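Local coordinates for Medium/long-chain acyl-CoA thioesterase YigI (Shewanella oneidensis, PDB 3E8P), which probably hydrolyses medium- and long-chain fatty acyl-CoA thioesters to the free fatty acid and CoA, using a hotdog-fold domain, at residues D78-L83 with C142-H147; L37-K42 with T73-D78; G88-R93 with E99-R104; V51-N54 with E58-G61. All coordinates share one frame; numbering follows the deposited sequence.

Contact 1. Residues D78-L83 with C142-H147; sequences DVVGGL and CRMELH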
loop_
_atom_site.group_PDB
_atom_site.type_symbol
_atom_site.label_atom_id
_atom_site.label_comp_id
_atom_site.label_asym_id
_atom_site.label_seq_id
_atom_site.Cartn_x
_atom_site.Cartn_y
_atom_site.Cartn_z
ATOM N N ASP A 78 4.782 -8.415 9.654
ATOM C CA ASP A 78 6.035 -7.691 9.390
ATOM C C ASP A 78 7.260 -8.547 9.716
ATOM O O ASP A 78 8.231 -8.583 8.953
ATOM C CB ASP A 78 6.110 -6.391 10.203
ATOM C CG ASP A 78 7.293 -5.515 9.793
ATOM O OD1 ASP A 78 7.742 -4.683 10.606
ATOM O OD2 ASP A 78 7.772 -5.650 8.643
ATOM N N VAL A 79 7.204 -9.232 10.852
ATOM C CA VAL A 79 8.286 -10.107 11.286
ATOM C C VAL A 79 8.449 -11.288 10.324
ATOM O O VAL A 79 9.574 -11.675 9.985
ATOM C CB VAL A 79 8.017 -10.643 12.709
ATOM C CG1 VAL A 79 9.118 -11.625 13.108
ATOM C CG2 VAL A 79 7.941 -9.470 13.694
ATOM N N VAL A 80 7.330 -11.868 9.891
ATOM C CA VAL A 80 7.383 -12.970 8.934
ATOM C C VAL A 80 8.058 -12.447 7.668
ATOM O O VAL A 80 8.930 -13.101 7.097
ATOM C CB VAL A 80 5.970 -13.469 8.542
ATOM C CG1 VAL A 80 6.048 -14.278 7.253
ATOM C CG2 VAL A 80 5.380 -14.326 9.652
ATOM N N GLY A 81 7.656 -11.251 7.243
ATOM C CA GLY A 81 8.220 -10.666 6.037
ATOM C C GLY A 81 9.715 -10.404 6.113
ATOM O O GLY A 81 10.439 -10.637 5.146
ATOM N N GLY A 82 10.177 -9.918 7.261
ATOM C CA GLY A 82 11.591 -9.639 7.428
ATOM C C GLY A 82 12.431 -10.900 7.373
ATOM O O GLY A 82 13.440 -10.946 6.681
ATOM N N LEU A 83 12.008 -11.924 8.105
ATOM C CA LEU A 83 12.717 -13.196 8.132
ATOM C C LEU A 83 12.668 -13.889 6.765
ATOM O O LEU A 83 13.633 -14.549 6.360
ATOM C CB LEU A 83 12.130 -14.096 9.226
ATOM C CG LEU A 83 12.428 -13.603 10.652
ATOM C CD1 LEU A 83 11.575 -14.335 11.688
ATOM C CD2 LEU A 83 13.907 -13.808 10.930
ATOM N N CYS A 142 8.061 -8.989 -0.287
ATOM C CA CYS A 142 7.483 -10.250 0.162
ATOM C C CYS A 142 5.979 -10.210 0.396
ATOM O O CYS A 142 5.393 -9.145 0.596
ATOM C CB CYS A 142 8.132 -10.682 1.475
ATOM S SG CYS A 142 9.924 -10.785 1.442
ATOM N N ARG A 143 5.369 -11.391 0.371
ATOM C CA ARG A 143 3.949 -11.533 0.650
ATOM C C ARG A 143 3.844 -12.330 1.954
ATOM O O ARG A 143 4.557 -13.314 2.146
ATOM C CB ARG A 143 3.236 -12.278 -0.481
ATOM C CG ARG A 143 2.698 -11.353 -1.558
ATOM C CD ARG A 143 1.779 -12.062 -2.533
ATOM N NE ARG A 143 1.056 -11.097 -3.361
ATOM C CZ ARG A 143 0.205 -11.421 -4.331
ATOM N NH1 ARG A 143 -0.042 -12.696 -4.609
ATOM N NH2 ARG A 143 -0.400 -10.462 -5.019
HETATM N N MSE A 144 2.975 -11.899 2.860
HETATM C CA MSE A 144 2.820 -12.601 4.123
HETATM C C MSE A 144 1.378 -13.026 4.296
HETATM O O MSE A 144 0.480 -12.476 3.670
HETATM C CB MSE A 144 3.225 -11.711 5.301
HETATM C CG MSE A 144 4.653 -11.214 5.253
HETATM SE SE MSE A 144 4.899 -9.760 3.948
HETATM C CE MSE A 144 4.663 -8.265 5.119
ATOM N N GLU A 145 1.162 -13.982 5.183
ATOM C CA GLU A 145 -0.171 -14.489 5.422
ATOM C C GLU A 145 -0.302 -14.967 6.860
ATOM O O GLU A 145 0.599 -15.611 7.400
ATOM C CB GLU A 145 -0.433 -15.633 4.435
ATOM C CG GLU A 145 -1.520 -16.595 4.804
ATOM C CD GLU A 145 -1.134 -17.539 5.931
ATOM O OE1 GLU A 145 0.001 -18.074 5.933
ATOM O OE2 GLU A 145 -1.987 -17.756 6.812
ATOM N N LEU A 146 -1.428 -14.633 7.474
ATOM C CA LEU A 146 -1.714 -15.039 8.843
ATOM C C LEU A 146 -3.036 -15.821 8.862
ATOM O O LEU A 146 -4.038 -15.377 8.297
ATOM C CB LEU A 146 -1.840 -13.813 9.750
ATOM C CG LEU A 146 -1.938 -14.120 11.247
ATOM C CD1 LEU A 146 -0.563 -14.531 11.770
ATOM C CD2 LEU A 146 -2.443 -12.896 12.005
ATOM N N HIS A 147 -3.026 -16.987 9.498
ATOM C CA HIS A 147 -4.228 -17.811 9.615
ATOM C C HIS A 147 -4.320 -18.315 11.055
ATOM O O HIS A 147 -3.362 -18.171 11.816
ATOM C CB HIS A 147 -4.188 -18.993 8.629
ATOM C CG HIS A 147 -3.061 -19.957 8.854
ATOM N ND1 HIS A 147 -1.848 -19.857 8.202
ATOM C CD2 HIS A 147 -2.975 -21.061 9.636
ATOM C CE1 HIS A 147 -1.067 -20.858 8.570
ATOM N NE2 HIS A 147 -1.728 -21.603 9.440
#
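With chi1 at -59°, Met144 swings CG beside its own backbone N, and further bends at chi2 and chi3 fold its chain against the backbone of Gly81. Met144 CG comes to rest 3.6 Å from Gly81 N, while its SE lies 4.0 Å from Gly81 CA. Glycine suits this spot because its bare backbone lets the methionine chain (selenomethionine in the crystal) lie directly on the helix. Val80 has CG1 anti to its backbone N (chi1 162°), which puts that methyl against the flank of the same chain, 3.9 Å from Met144 CG; the two side chains run alongside each other, pointing opposite ways. Two residues back, Cys142 also points toward the helix, and its SG sits 3.7 Å from Gly81 O.

This is the heart of the hotdog fold, in which an antiparallel sheet wraps round one long helix: here 70-90 runs across strand 139-148, and the axes of the two short segments approach to 7.9 Å, with 139° between their N-to-C directions. The absence of a side chain at Gly81 is consistent with that close approach. Leu77 and Tyr161 also pack on Met144, and Ala85 on Cys142. The alternation of the strand turns Arg143 away from the helix, and there its guanidinium makes a cation-pi contact with Phe156 of the second subunit. Buried Asp78 is hydrogen-bonded through OD2 to Thr110 OG1 and Tyr161 OH.

Contact 2. Residues L37-K42 with T73-D78; sequences LGLDIK and TATVLD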
loop_
_atom_site.group_PDB
_atom_site.type_symbol
_atom_site.label_atom_id
_atom_site.label_comp_id
_atom_site.label_asym_id
_atom_site.label_seq_id
_atom_site.Cartn_x
_atom_site.Cartn_y
_atom_site.Cartn_z
ATOM N N LEU A 37 4.710 -10.101 23.629
ATOM C CA LEU A 37 3.547 -10.648 22.942
ATOM C C LEU A 37 3.489 -12.172 22.986
ATOM O O LEU A 37 2.406 -12.750 23.015
ATOM C CB LEU A 37 3.516 -10.182 21.475
ATOM C CG LEU A 37 2.808 -8.857 21.166
ATOM C CD1 LEU A 37 3.399 -7.747 22.013
ATOM C CD2 LEU A 37 2.949 -8.521 19.680
ATOM N N GLY A 38 4.658 -12.806 22.992
ATOM C CA GLY A 38 4.730 -14.257 23.011
ATOM C C GLY A 38 4.910 -14.794 21.597
ATOM O O GLY A 38 4.528 -15.920 21.285
ATOM N N LEU A 39 5.486 -13.970 20.730
ATOM C CA LEU A 39 5.715 -14.344 19.340
ATOM C C LEU A 39 6.825 -15.401 19.253
ATOM O O LEU A 39 7.907 -15.214 19.807
ATOM C CB LEU A 39 6.067 -13.080 18.546
ATOM C CG LEU A 39 6.248 -13.121 17.031
ATOM C CD1 LEU A 39 6.066 -11.726 16.460
ATOM C CD2 LEU A 39 7.623 -13.655 16.699
ATOM N N ASP A 40 6.542 -16.514 18.572
ATOM C CA ASP A 40 7.507 -17.615 18.434
ATOM C C ASP A 40 7.921 -17.970 17.006
ATOM O O ASP A 40 7.096 -17.982 16.090
ATOM C CB ASP A 40 6.945 -18.891 19.061
ATOM C CG ASP A 40 6.636 -18.739 20.529
ATOM O OD1 ASP A 40 6.095 -19.702 21.107
ATOM O OD2 ASP A 40 6.933 -17.671 21.108
ATOM N N ILE A 41 9.203 -18.267 16.822
ATOM C CA ILE A 41 9.701 -18.683 15.518
ATOM C C ILE A 41 9.676 -20.216 15.555
ATOM O O ILE A 41 10.625 -20.860 15.998
ATOM C CB ILE A 41 11.145 -18.173 15.251
ATOM C CG1 ILE A 41 11.140 -16.656 15.043
ATOM C CG2 ILE A 41 11.712 -18.823 13.993
ATOM C CD1 ILE A 41 10.875 -15.870 16.289
ATOM N N LYS A 42 8.561 -20.784 15.108
ATOM C CA LYS A 42 8.365 -22.228 15.105
ATOM C C LYS A 42 9.426 -22.963 14.295
ATOM O O LYS A 42 9.990 -23.948 14.761
ATOM C CB LYS A 42 6.968 -22.558 14.569
ATOM C CG LYS A 42 6.488 -23.959 14.898
ATOM C CD LYS A 42 5.071 -24.204 14.381
ATOM C CE LYS A 42 4.578 -25.600 14.744
ATOM N NZ LYS A 42 3.249 -25.901 14.142
ATOM N N THR A 73 -1.661 -8.522 14.513
ATOM C CA THR A 73 -1.650 -9.106 13.177
ATOM C C THR A 73 -0.572 -8.422 12.328
ATOM O O THR A 73 0.201 -9.089 11.643
ATOM C CB THR A 73 -3.024 -8.954 12.515
ATOM O OG1 THR A 73 -3.995 -9.691 13.271
ATOM C CG2 THR A 73 -2.993 -9.476 11.104
ATOM N N ALA A 74 -0.512 -7.096 12.398
ATOM C CA ALA A 74 0.483 -6.335 11.648
ATOM C C ALA A 74 1.895 -6.653 12.134
ATOM O O ALA A 74 2.821 -6.737 11.335
ATOM C CB ALA A 74 0.209 -4.848 11.781
ATOM N N THR A 75 2.058 -6.842 13.444
ATOM C CA THR A 75 3.371 -7.159 14.017
ATOM C C THR A 75 3.881 -8.497 13.479
ATOM O O THR A 75 5.029 -8.605 13.032
ATOM C CB THR A 75 3.313 -7.220 15.578
ATOM O OG1 THR A 75 2.991 -5.923 16.088
ATOM C CG2 THR A 75 4.654 -7.639 16.159
ATOM N N VAL A 76 3.017 -9.511 13.501
ATOM C CA VAL A 76 3.388 -10.840 13.011
ATOM C C VAL A 76 3.714 -10.841 11.516
ATOM O O VAL A 76 4.709 -11.413 11.087
ATOM C CB VAL A 76 2.259 -11.868 13.261
ATOM C CG1 VAL A 76 2.661 -13.237 12.701
ATOM C CG2 VAL A 76 1.972 -11.961 14.744
ATOM N N LEU A 77 2.874 -10.188 10.722
ATOM C CA LEU A 77 3.098 -10.144 9.284
ATOM C C LEU A 77 4.421 -9.473 8.928
ATOM O O LEU A 77 5.110 -9.917 8.006
ATOM C CB LEU A 77 1.939 -9.426 8.587
ATOM C CG LEU A 77 0.594 -10.161 8.593
ATOM C CD1 LEU A 77 -0.518 -9.218 8.145
ATOM C CD2 LEU A 77 0.668 -11.357 7.677
ATOM N N ASP A 78 4.782 -8.415 9.654
ATOM C CA ASP A 78 6.035 -7.691 9.390
ATOM C C ASP A 78 7.260 -8.547 9.716
ATOM O O ASP A 78 8.231 -8.583 8.953
ATOM C CB ASP A 78 6.110 -6.391 10.203
ATOM C CG ASP A 78 7.293 -5.515 9.793
ATOM O OD1 ASP A 78 7.742 -4.683 10.606
ATOM O OD2 ASP A 78 7.772 -5.650 8.643
#
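No ring, amide or carboxylate face takes part where Leu37 and Leu39 meet Thr75 and Val76: the surfaces in touch are all methyl groups, so the fit depends on branch positions and not on the tilt of a plane. Leu37 and Thr75 reach toward each other tip to tip, Leu37 CD2 standing 4.0 Å from Thr75 CG2. That methyl is available because chi1 of Thr75, -65°, sets CG2 opposite the backbone N and brings OG1 round beside it. From there the hydroxyl hydrogen-bonds to Gly71 O, one turn back in the same helix. Threonine therefore suits this buried site: its polar branch is satisfied by the helix itself, and its apolar branch is left to face the leucines.

One methyl of Leu39 touches both helix residues: its CD1 is 4.3 Å from Thr75 CG2 and 4.4 Å from Val76 CG2. Gly38 separates the two leucines; its positive phi, 96°, is easily adopted by glycine and turns the chain out of helix 32-37, allowing both leucines to point inward. Val51 and Ile53 of the adjoining strand pack on the leucines and on Val76, and Phe33 of the third subunit packs on Leu37. The helix-to-strand corner that leads into strand 40-44, outermost in this chain's sheet, thus lays apolar side chains on the long central helix 70-90, the sausage that the sheet of a hotdog fold enfolds.

Contact 3. Residues G88-R93 with E99-R104; sequences GLVASR and EELQQR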
loop_
_atom_site.group_PDB
_atom_site.type_symbol
_atom_site.label_atom_id
_atom_site.label_comp_id
_atom_site.label_asym_id
_atom_site.label_seq_id
_atom_site.Cartn_x
_atom_site.Cartn_y
_atom_site.Cartn_z
ATOM N N GLY A 88 15.684 -15.377 1.904
ATOM C CA GLY A 88 15.834 -15.305 0.462
ATOM C C GLY A 88 17.186 -14.724 0.070
ATOM O O GLY A 88 17.722 -15.017 -1.006
ATOM N N LEU A 89 17.739 -13.893 0.949
ATOM C CA LEU A 89 19.037 -13.281 0.702
ATOM C C LEU A 89 20.113 -14.330 0.968
ATOM O O LEU A 89 21.029 -14.505 0.167
ATOM C CB LEU A 89 19.248 -12.073 1.624
ATOM C CG LEU A 89 20.686 -11.535 1.669
ATOM C CD1 LEU A 89 21.100 -11.052 0.290
ATOM C CD2 LEU A 89 20.786 -10.414 2.683
ATOM N N VAL A 90 19.980 -15.034 2.089
ATOM C CA VAL A 90 20.928 -16.076 2.466
ATOM C C VAL A 90 21.036 -17.189 1.415
ATOM O O VAL A 90 22.118 -17.718 1.165
ATOM C CB VAL A 90 20.535 -16.726 3.811
ATOM C CG1 VAL A 90 21.404 -17.941 4.073
ATOM C CG2 VAL A 90 20.688 -15.728 4.940
ATOM N N ALA A 91 19.915 -17.538 0.799
ATOM C CA ALA A 91 19.900 -18.598 -0.197
ATOM C C ALA A 91 20.303 -18.149 -1.597
ATOM O O ALA A 91 20.442 -18.977 -2.490
ATOM C CB ALA A 91 18.514 -19.246 -0.242
ATOM N N SER A 92 20.500 -16.849 -1.791
ATOM C CA SER A 92 20.860 -16.342 -3.111
ATOM C C SER A 92 22.337 -16.470 -3.483
ATOM O O SER A 92 22.703 -16.265 -4.642
ATOM C CB SER A 92 20.439 -14.874 -3.244
ATOM O OG SER A 92 21.179 -14.044 -2.368
ATOM N N ARG A 93 23.185 -16.808 -2.517
ATOM C CA ARG A 93 24.616 -16.925 -2.793
ATOM C C ARG A 93 25.315 -18.031 -2.006
ATOM O O ARG A 93 24.794 -18.519 -1.004
ATOM C CB ARG A 93 25.310 -15.588 -2.506
ATOM C CG ARG A 93 25.013 -14.492 -3.515
ATOM C CD ARG A 93 25.440 -13.130 -2.998
ATOM N NE ARG A 93 26.832 -13.115 -2.563
ATOM C CZ ARG A 93 27.870 -13.287 -3.373
ATOM N NH1 ARG A 93 27.676 -13.488 -4.671
ATOM N NH2 ARG A 93 29.103 -13.266 -2.881
ATOM N N GLU A 99 30.405 -13.323 8.783
ATOM C CA GLU A 99 30.214 -11.906 9.097
ATOM C C GLU A 99 29.619 -11.121 7.934
ATOM O O GLU A 99 28.983 -10.084 8.134
ATOM C CB GLU A 99 31.540 -11.265 9.528
ATOM C CG GLU A 99 32.599 -11.182 8.439
ATOM C CD GLU A 99 33.897 -10.572 8.944
ATOM O OE1 GLU A 99 34.474 -11.130 9.905
ATOM O OE2 GLU A 99 34.336 -9.542 8.385
ATOM N N GLU A 100 29.834 -11.621 6.722
ATOM C CA GLU A 100 29.320 -10.981 5.518
ATOM C C GLU A 100 27.788 -10.993 5.581
ATOM O O GLU A 100 27.125 -10.098 5.060
ATOM C CB GLU A 100 29.829 -11.738 4.287
ATOM C CG GLU A 100 29.555 -11.082 2.943
ATOM C CD GLU A 100 30.174 -11.864 1.787
ATOM O OE1 GLU A 100 29.939 -13.091 1.701
ATOM O OE2 GLU A 100 30.893 -11.255 0.962
ATOM N N LEU A 101 27.235 -12.009 6.232
ATOM C CA LEU A 101 25.792 -12.121 6.382
ATOM C C LEU A 101 25.343 -11.452 7.674
ATOM O O LEU A 101 24.203 -11.014 7.788
ATOM C CB LEU A 101 25.355 -13.590 6.374
ATOM C CG LEU A 101 25.189 -14.233 4.994
ATOM C CD1 LEU A 101 24.862 -15.708 5.145
ATOM C CD2 LEU A 101 24.084 -13.524 4.231
ATOM N N GLN A 102 26.244 -11.374 8.647
ATOM C CA GLN A 102 25.914 -10.741 9.917
ATOM C C GLN A 102 25.851 -9.230 9.725
ATOM O O GLN A 102 25.111 -8.536 10.424
ATOM C CB GLN A 102 26.945 -11.111 10.990
ATOM C CG GLN A 102 26.859 -12.567 11.433
ATOM C CD GLN A 102 27.763 -12.883 12.610
ATOM O OE1 GLN A 102 28.991 -12.793 12.508
ATOM N NE2 GLN A 102 27.161 -13.250 13.738
ATOM N N GLN A 103 26.634 -8.724 8.777
ATOM C CA GLN A 103 26.624 -7.301 8.475
ATOM C C GLN A 103 25.317 -7.024 7.744
ATOM O O GLN A 103 24.739 -5.942 7.855
ATOM C CB GLN A 103 27.812 -6.931 7.590
ATOM C CG GLN A 103 29.144 -6.941 8.327
ATOM C CD GLN A 103 30.316 -6.637 7.417
ATOM O OE1 GLN A 103 30.294 -5.662 6.662
ATOM N NE2 GLN A 103 31.355 -7.469 7.488
ATOM N N ARG A 104 24.855 -8.022 6.998
ATOM C CA ARG A 104 23.604 -7.912 6.262
ATOM C C ARG A 104 22.448 -7.834 7.250
ATOM O O ARG A 104 21.554 -7.004 7.109
ATOM C CB ARG A 104 23.416 -9.124 5.348
ATOM C CG ARG A 104 24.266 -9.103 4.092
ATOM C CD ARG A 104 23.724 -8.118 3.079
ATOM N NE ARG A 104 24.456 -8.159 1.817
ATOM C CZ ARG A 104 23.883 -8.075 0.620
ATOM N NH1 ARG A 104 22.566 -7.948 0.525
ATOM N NH2 ARG A 104 24.620 -8.125 -0.481
#
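The C-terminal end of the long hotdog helix 70-90 packs here against helix 98-107, the next helix in the chain, through Leu89 with Arg104 and Val90 with Leu101. Leu89 CD2 lies against the aliphatic part of Arg104, 3.7 Å from its CD, while Leu89 CD1 approaches Arg104 NH1 at 3.4 Å. The two side chains cross at about a right angle. A bend at chi2, -75°, turns the arginine chain over the leucine, and its guanidinium continues to polar partners beyond: NH1 donates to Val163 O and NH2 to Asn137 OD1. Beside this pair, Val90 CG2 meets Leu101 CD2 at 4.1 Å, another near-perpendicular crossing, with Val19 of helix 14-29 and Trp96 also packed on Leu101.

Just beyond, Leu89 O accepts from Ser92 N at 3.1 Å and from Ser92 OG at 2.6 Å, so a short serine side chain reinforces the turn. Arginine suits its partly exposed position because it is two-natured: its methylenes and NH1 rest on buried Leu89, while the hydrogen bonds of NH1 and NH2 probably offset the cost of placing a charged group beside a leucine.

Contact 4. Residues V51-N54 with E58-G61; sequences VAIN and ELIG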
loop_
_atom_site.group_PDB
_atom_site.type_symbol
_atom_site.label_atom_id
_atom_site.label_comp_id
_atom_site.label_asym_id
_atom_site.label_seq_id
_atom_site.Cartn_x
_atom_site.Cartn_y
_atom_site.Cartn_z
ATOM N N VAL A 51 5.947 -18.474 11.768
ATOM C CA VAL A 51 5.835 -17.738 13.010
ATOM C C VAL A 51 4.494 -18.077 13.634
ATOM O O VAL A 51 3.480 -18.164 12.938
ATOM C CB VAL A 51 5.921 -16.211 12.767
ATOM C CG1 VAL A 51 5.658 -15.453 14.049
ATOM C CG2 VAL A 51 7.300 -15.854 12.238
ATOM N N ALA A 52 4.500 -18.285 14.945
ATOM C CA ALA A 52 3.281 -18.612 15.665
ATOM C C ALA A 52 3.194 -17.781 16.932
ATOM O O ALA A 52 4.210 -17.363 17.495
ATOM C CB ALA A 52 3.252 -20.090 16.010
ATOM N N ILE A 53 1.965 -17.541 17.367
ATOM C CA ILE A 53 1.702 -16.767 18.560
ATOM C C ILE A 53 0.365 -17.247 19.119
ATOM O O ILE A 53 -0.652 -17.242 18.426
ATOM C CB ILE A 53 1.633 -15.249 18.226
ATOM C CG1 ILE A 53 1.281 -14.443 19.477
ATOM C CG2 ILE A 53 0.603 -15.000 17.111
ATOM C CD1 ILE A 53 1.359 -12.932 19.271
ATOM N N ASN A 54 0.369 -17.685 20.370
ATOM C CA ASN A 54 -0.864 -18.158 20.977
ATOM C C ASN A 54 -1.681 -16.981 21.433
ATOM O O ASN A 54 -1.139 -15.934 21.779
ATOM C CB ASN A 54 -0.578 -19.058 22.177
ATOM C CG ASN A 54 0.318 -20.210 21.827
ATOM O OD1 ASN A 54 0.035 -20.971 20.906
ATOM N ND2 ASN A 54 1.413 -20.343 22.554
ATOM N N GLU A 58 -4.132 -10.543 26.948
ATOM C CA GLU A 58 -3.439 -9.278 26.661
ATOM C C GLU A 58 -3.374 -8.872 25.183
ATOM O O GLU A 58 -3.044 -7.726 24.870
ATOM C CB GLU A 58 -2.005 -9.319 27.201
ATOM C CG GLU A 58 -1.876 -9.349 28.707
ATOM C CD GLU A 58 -2.467 -10.600 29.327
ATOM O OE1 GLU A 58 -2.444 -11.661 28.664
ATOM O OE2 GLU A 58 -2.938 -10.522 30.484
ATOM N N LEU A 59 -3.681 -9.806 24.283
ATOM C CA LEU A 59 -3.617 -9.536 22.846
ATOM C C LEU A 59 -4.954 -9.190 22.199
ATOM O O LEU A 59 -5.016 -8.953 20.998
ATOM C CB LEU A 59 -3.001 -10.737 22.115
ATOM C CG LEU A 59 -1.556 -11.098 22.483
ATOM C CD1 LEU A 59 -1.061 -12.249 21.612
ATOM C CD2 LEU A 59 -0.668 -9.885 22.297
ATOM N N ILE A 60 -6.016 -9.148 22.996
ATOM C CA ILE A 60 -7.353 -8.856 22.481
ATOM C C ILE A 60 -7.616 -7.389 22.142
ATOM O O ILE A 60 -7.236 -6.486 22.885
ATOM C CB ILE A 60 -8.425 -9.328 23.481
ATOM C CG1 ILE A 60 -8.349 -10.847 23.628
ATOM C CG2 ILE A 60 -9.814 -8.906 23.014
ATOM C CD1 ILE A 60 -9.335 -11.401 24.625
ATOM N N GLY A 61 -8.285 -7.166 21.013
ATOM C CA GLY A 61 -8.616 -5.815 20.597
ATOM C C GLY A 61 -10.037 -5.471 20.999
ATOM O O GLY A 61 -10.282 -4.470 21.666
#
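Ile53 and Leu59 reach toward each other tip to tip, their CD1 methyls 3.4 Å apart. That is tighter than ordinary van der Waals contact, so the exact spacing is doubtful, but the pairing is clear: Ile53 CG1 is also 3.9 Å from Leu59 CD1. The same leucine methyl lies 3.7 Å from Asn54 O, touching the last carbonyl of the strand. The isoleucine gets there by full extension, chi1 177° and chi2 173°, which sends its longer branch straight out from the strand. Asn54 departs from this pattern; the end of its side chain leads away, as suits an exposed amide at the strand's close.

A second shell holds both hydrocarbon chains in place. Val72 of helix 70-90 packs on both, and Leu37 of helix 32-37 also on Leu59, making a cluster of branched aliphatic side chains. The backbones are fixed separately: Ile53 is hydrogen-bonded to Phe126 of the neighbouring strand 125-134, and Leu59 to His69. Further out, Phe33 of the third subunit packs on Leu59, and Ile60 makes backbone hydrogen bonds to that subunit.

Leu59 belongs to a short 3-10 turn, which folds back over the end of strand 49-54. Here the connection leading from the second sheet strand toward the central helix of the hotdog fold covers one end of the core, at the border with a neighbouring subunit.

How the contacts relate
From the N terminus, 37-42 opens contact 2. Before it closes, strand 49-54 opens contact 4, which 58-61 closes at once, a short loop lying wholly within the larger one; contact 2 then closes at 73-78 on the central helix. Asp78, shared by contacts 1 and 2, also begins contact 1, whose long loop contains all of contact 3 (88-93 to 99-104) before strand 139-148 completes it. No loops cross. Contacts 1, 2 and 4 touch one another, joining sheet and helix in a continuous core that also meets the third subunit. Contact 3 stands apart, its centre about 30 Å from that of contact 4, tying helix 98-107 to the helix's far end.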